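Long-range contact in alpha-amylase G-6 (Bacillus halodurans, PDB 2C3G), which probably binds starch through this family 26 carbohydrate-binding module, one domain of a longer amylase: residues W17-N28 / V57-R67. Residues are numbered along the deposited sequence; the frame is centred on the assembly and turned at random.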
# COMPACT_ATOMS: atom_id res chain seq x y z
N TRP A 17 5.49 9.69 10.84
CA TRP A 17 6.17 8.91 9.82
C TRP A 17 6.89 9.77 8.81
O TRP A 17 6.43 10.87 8.47
CB TRP A 17 5.14 8.09 9.08
CG TRP A 17 4.70 6.87 9.74
CD1 TRP A 17 4.49 6.68 11.08
CD2 TRP A 17 4.40 5.63 9.11
NE1 TRP A 17 4.06 5.39 11.31
CE2 TRP A 17 4.00 4.72 10.11
CE3 TRP A 17 4.42 5.18 7.78
CZ2 TRP A 17 3.62 3.41 9.84
CZ3 TRP A 17 4.04 3.88 7.51
CH2 TRP A 17 3.64 3.01 8.53
N GLY A 18 8.01 9.25 8.29
CA GLY A 18 8.69 9.85 7.15
C GLY A 18 8.04 9.38 5.86
O GLY A 18 6.97 8.75 5.89
N THR A 19 8.68 9.67 4.72
CA THR A 19 8.11 9.37 3.39
C THR A 19 7.50 7.97 3.34
O THR A 19 8.19 7.01 3.70
CB THR A 19 9.20 9.53 2.30
OG1 THR A 19 9.35 10.91 1.98
CG2 THR A 19 8.75 8.91 0.98
N PRO A 20 6.22 7.84 2.93
CA PRO A 20 5.55 6.52 2.96
C PRO A 20 5.85 5.64 1.76
O PRO A 20 5.85 6.13 0.63
CB PRO A 20 4.07 6.89 2.97
CG PRO A 20 4.00 8.18 2.15
CD PRO A 20 5.32 8.89 2.43
N HIS A 21 6.10 4.36 2.01
CA HIS A 21 6.36 3.36 0.96
C HIS A 21 5.42 2.13 1.05
O HIS A 21 4.91 1.80 2.12
CB HIS A 21 7.81 2.87 1.03
CG HIS A 21 8.81 3.92 0.71
ND1 HIS A 21 9.16 4.91 1.60
CD2 HIS A 21 9.54 4.13 -0.40
CE1 HIS A 21 10.08 5.69 1.05
NE2 HIS A 21 10.32 5.24 -0.16
N LEU A 22 5.18 1.47 -0.07
CA LEU A 22 4.26 0.33 -0.07
C LEU A 22 5.00 -0.99 -0.34
O LEU A 22 5.42 -1.26 -1.46
CB LEU A 22 3.11 0.52 -1.08
CG LEU A 22 2.05 -0.59 -1.05
CD1 LEU A 22 1.21 -0.53 0.23
CD2 LEU A 22 1.17 -0.64 -2.30
N TYR A 23 5.14 -1.81 0.69
CA TYR A 23 5.74 -3.12 0.53
C TYR A 23 4.66 -4.18 0.34
O TYR A 23 3.67 -4.21 1.08
CB TYR A 23 6.64 -3.46 1.74
CG TYR A 23 7.26 -4.83 1.62
CD1 TYR A 23 8.19 -5.11 0.63
CD2 TYR A 23 6.87 -5.87 2.48
CE1 TYR A 23 8.73 -6.36 0.50
CE2 TYR A 23 7.43 -7.13 2.36
CZ TYR A 23 8.35 -7.37 1.36
OH TYR A 23 8.90 -8.61 1.22
N TYR A 24 4.85 -5.04 -0.66
CA TYR A 24 3.89 -6.09 -1.04
C TYR A 24 4.57 -7.34 -1.60
O TYR A 24 5.58 -7.26 -2.30
CB TYR A 24 2.85 -5.57 -2.06
CG TYR A 24 3.45 -5.10 -3.35
CD1 TYR A 24 3.93 -3.80 -3.49
CD2 TYR A 24 3.54 -5.96 -4.46
CE1 TYR A 24 4.49 -3.36 -4.66
CE2 TYR A 24 4.10 -5.53 -5.66
CZ TYR A 24 4.58 -4.22 -5.74
OH TYR A 24 5.14 -3.75 -6.92
N TYR A 25 3.98 -8.49 -1.29
CA TYR A 25 4.52 -9.78 -1.71
C TYR A 25 3.35 -10.72 -2.06
O TYR A 25 2.22 -10.27 -2.23
CB TYR A 25 5.44 -10.37 -0.62
CG TYR A 25 4.78 -10.51 0.73
CD1 TYR A 25 4.64 -9.42 1.57
CD2 TYR A 25 4.30 -11.74 1.18
CE1 TYR A 25 4.05 -9.52 2.80
CE2 TYR A 25 3.69 -11.86 2.43
CZ TYR A 25 3.57 -10.75 3.24
OH TYR A 25 2.98 -10.81 4.48
N ASP A 26 3.62 -12.03 -2.12
CA ASP A 26 2.74 -12.98 -2.81
C ASP A 26 1.55 -12.35 -3.56
O ASP A 26 0.42 -12.38 -3.12
CB ASP A 26 2.47 -14.34 -2.08
CG ASP A 26 1.60 -14.24 -0.82
OD1 ASP A 26 2.15 -13.92 0.26
OD2 ASP A 26 0.38 -14.57 -0.79
N THR A 27 1.92 -11.76 -4.69
CA THR A 27 1.04 -11.21 -5.70
C THR A 27 0.40 -12.33 -6.49
O THR A 27 1.00 -13.39 -6.68
CB THR A 27 1.89 -10.34 -6.69
OG1 THR A 27 2.99 -11.11 -7.19
CG2 THR A 27 2.58 -9.16 -5.97
N ASN A 28 -0.82 -12.09 -6.97
CA ASN A 28 -1.50 -13.03 -7.85
C ASN A 28 -2.37 -12.21 -8.82
O ASN A 28 -3.24 -11.45 -8.38
CB ASN A 28 -2.32 -14.05 -7.02
CG ASN A 28 -3.09 -15.07 -7.90
OD1 ASN A 28 -2.77 -15.28 -9.07
ND2 ASN A 28 -4.11 -15.71 -7.31
N VAL A 57 -2.17 -6.89 -10.69
CA VAL A 57 -2.45 -7.75 -9.53
C VAL A 57 -3.95 -7.80 -9.20
O VAL A 57 -4.63 -6.80 -9.27
CB VAL A 57 -1.62 -7.22 -8.33
CG1 VAL A 57 -2.24 -5.96 -7.72
CG2 VAL A 57 -1.43 -8.24 -7.30
N GLU A 58 -4.49 -8.98 -8.86
CA GLU A 58 -5.85 -9.09 -8.29
C GLU A 58 -5.84 -9.23 -6.77
O GLU A 58 -6.79 -8.85 -6.10
CB GLU A 58 -6.63 -10.24 -8.90
CG GLU A 58 -6.41 -10.44 -10.39
CD GLU A 58 -7.60 -10.02 -11.21
OE1 GLU A 58 -8.12 -8.91 -10.95
OE2 GLU A 58 -8.02 -10.77 -12.12
N SER A 59 -4.76 -9.82 -6.24
CA SER A 59 -4.56 -9.87 -4.79
C SER A 59 -3.09 -9.73 -4.46
O SER A 59 -2.25 -9.97 -5.31
CB SER A 59 -5.21 -11.11 -4.15
OG SER A 59 -4.70 -12.32 -4.67
N VAL A 60 -2.80 -9.36 -3.22
CA VAL A 60 -1.48 -8.94 -2.75
C VAL A 60 -1.50 -9.09 -1.25
O VAL A 60 -2.58 -9.24 -0.65
CB VAL A 60 -1.20 -7.45 -3.16
CG1 VAL A 60 -0.99 -6.50 -1.96
CG2 VAL A 60 -0.10 -7.35 -4.16
N ARG A 61 -0.31 -9.10 -0.64
CA ARG A 61 -0.14 -9.00 0.79
C ARG A 61 0.67 -7.75 1.00
O ARG A 61 1.70 -7.60 0.37
CB ARG A 61 0.62 -10.22 1.33
CG ARG A 61 -0.19 -11.13 2.22
CD ARG A 61 -0.18 -12.57 1.77
NE ARG A 61 -0.82 -13.44 2.76
CZ ARG A 61 -1.76 -14.34 2.49
NH1 ARG A 61 -2.27 -15.07 3.46
NH2 ARG A 61 -2.22 -14.51 1.26
N LEU A 62 0.23 -6.85 1.88
CA LEU A 62 0.92 -5.56 1.99
C LEU A 62 1.21 -4.99 3.39
O LEU A 62 0.51 -5.23 4.36
CB LEU A 62 0.24 -4.51 1.09
CG LEU A 62 -1.16 -3.98 1.46
CD1 LEU A 62 -1.06 -2.88 2.51
CD2 LEU A 62 -1.89 -3.51 0.22
N LEU A 63 2.28 -4.21 3.46
CA LEU A 63 2.56 -3.40 4.65
C LEU A 63 2.93 -1.99 4.21
O LEU A 63 3.51 -1.80 3.16
CB LEU A 63 3.71 -4.00 5.47
CG LEU A 63 3.58 -5.41 6.04
CD1 LEU A 63 4.44 -6.39 5.23
CD2 LEU A 63 3.98 -5.45 7.49
N PHE A 64 2.58 -1.02 5.04
CA PHE A 64 3.07 0.35 4.91
C PHE A 64 4.35 0.49 5.73
O PHE A 64 4.51 -0.17 6.76
CB PHE A 64 2.01 1.34 5.39
CG PHE A 64 0.69 1.17 4.69
CD1 PHE A 64 0.56 1.51 3.35
CD2 PHE A 64 -0.39 0.61 5.36
CE1 PHE A 64 -0.65 1.32 2.68
CE2 PHE A 64 -1.62 0.43 4.70
CZ PHE A 64 -1.75 0.77 3.35
N LYS A 65 5.25 1.34 5.25
CA LYS A 65 6.50 1.65 5.94
C LYS A 65 7.04 3.03 5.54
O LYS A 65 6.68 3.56 4.49
CB LYS A 65 7.56 0.59 5.62
CG LYS A 65 7.97 0.47 4.17
CD LYS A 65 9.01 -0.64 3.98
CE LYS A 65 10.34 -0.27 4.60
NZ LYS A 65 11.09 0.66 3.75
N ASP A 66 7.89 3.61 6.37
CA ASP A 66 8.65 4.77 5.90
C ASP A 66 10.10 4.39 5.59
O ASP A 66 10.46 3.22 5.67
CB ASP A 66 8.51 6.02 6.81
CG ASP A 66 9.00 5.81 8.24
OD1 ASP A 66 9.83 4.92 8.51
OD2 ASP A 66 8.61 6.54 9.18
N ARG A 67 10.91 5.38 5.23
CA ARG A 67 12.30 5.11 4.86
C ARG A 67 13.17 4.91 6.10
O ARG A 67 14.37 4.66 5.99
CB ARG A 67 12.87 6.23 3.96
CG ARG A 67 13.53 5.71 2.68
CD ARG A 67 14.92 6.29 2.37
NE ARG A 67 15.91 5.24 2.15
CZ ARG A 67 17.24 5.39 2.21
NH1 ARG A 67 17.77 6.59 2.47
NH2 ARG A 67 18.04 4.35 2.01
O HOH W 1 -2.51 -13.07 -3.34
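Three antiparallel hydrogen-bonded pairs, His-21 with Lys-65, Tyr-23 with Leu-63 and Tyr-25 with Arg-61, join the two strands before the bulge, each exchanging both N-H···O=C bonds. Beyond Tyr-25 the register slips by one; Asn-28 and Ser-59 pair there, and at this classic beta bulge Asn-28 O accepts from both Glu-58 N (2.8 Å) and Ser-59 N (3.1 Å). A water bridges Asp-26 O, to which it donates, and Ser-59 OG. At the far end, Asp-66 OD2 accepts from Gly-18 N at 2.9 Å on its anti side, 30° out of the carboxylate plane, while OD1 is satisfied by Gly-68 N and Asn-70 N. With CG of Tyr-25 between its backbone N and carbonyl carbon (chi1 56°), the ring comes over Arg-61, whose CB makes a CH-pi contact on one face, 3.6 Å from the ring centroid; the hydroxyl bonds to Gly-79 N. Further out, Arg-61 NH2 forms a salt bridge with Asp-26 OD2 at 3.3 Å, whose hydrogen bond is weak and bent. An alanine in place of Tyr-25 would probably strip the ring from over Arg-61 CB and leave Gly-79 N without this acceptor. On the other face Leu-22 CD1 packs against Phe-64 CE1 at 3.6 Å. Strand 59-66 runs between 20-28 and 71-82; Leu-22 and Tyr-24 reach strand 49-55, Leu-62 and Phe-64 strand 6-12, packing two sheets into the module's beta-sandwich.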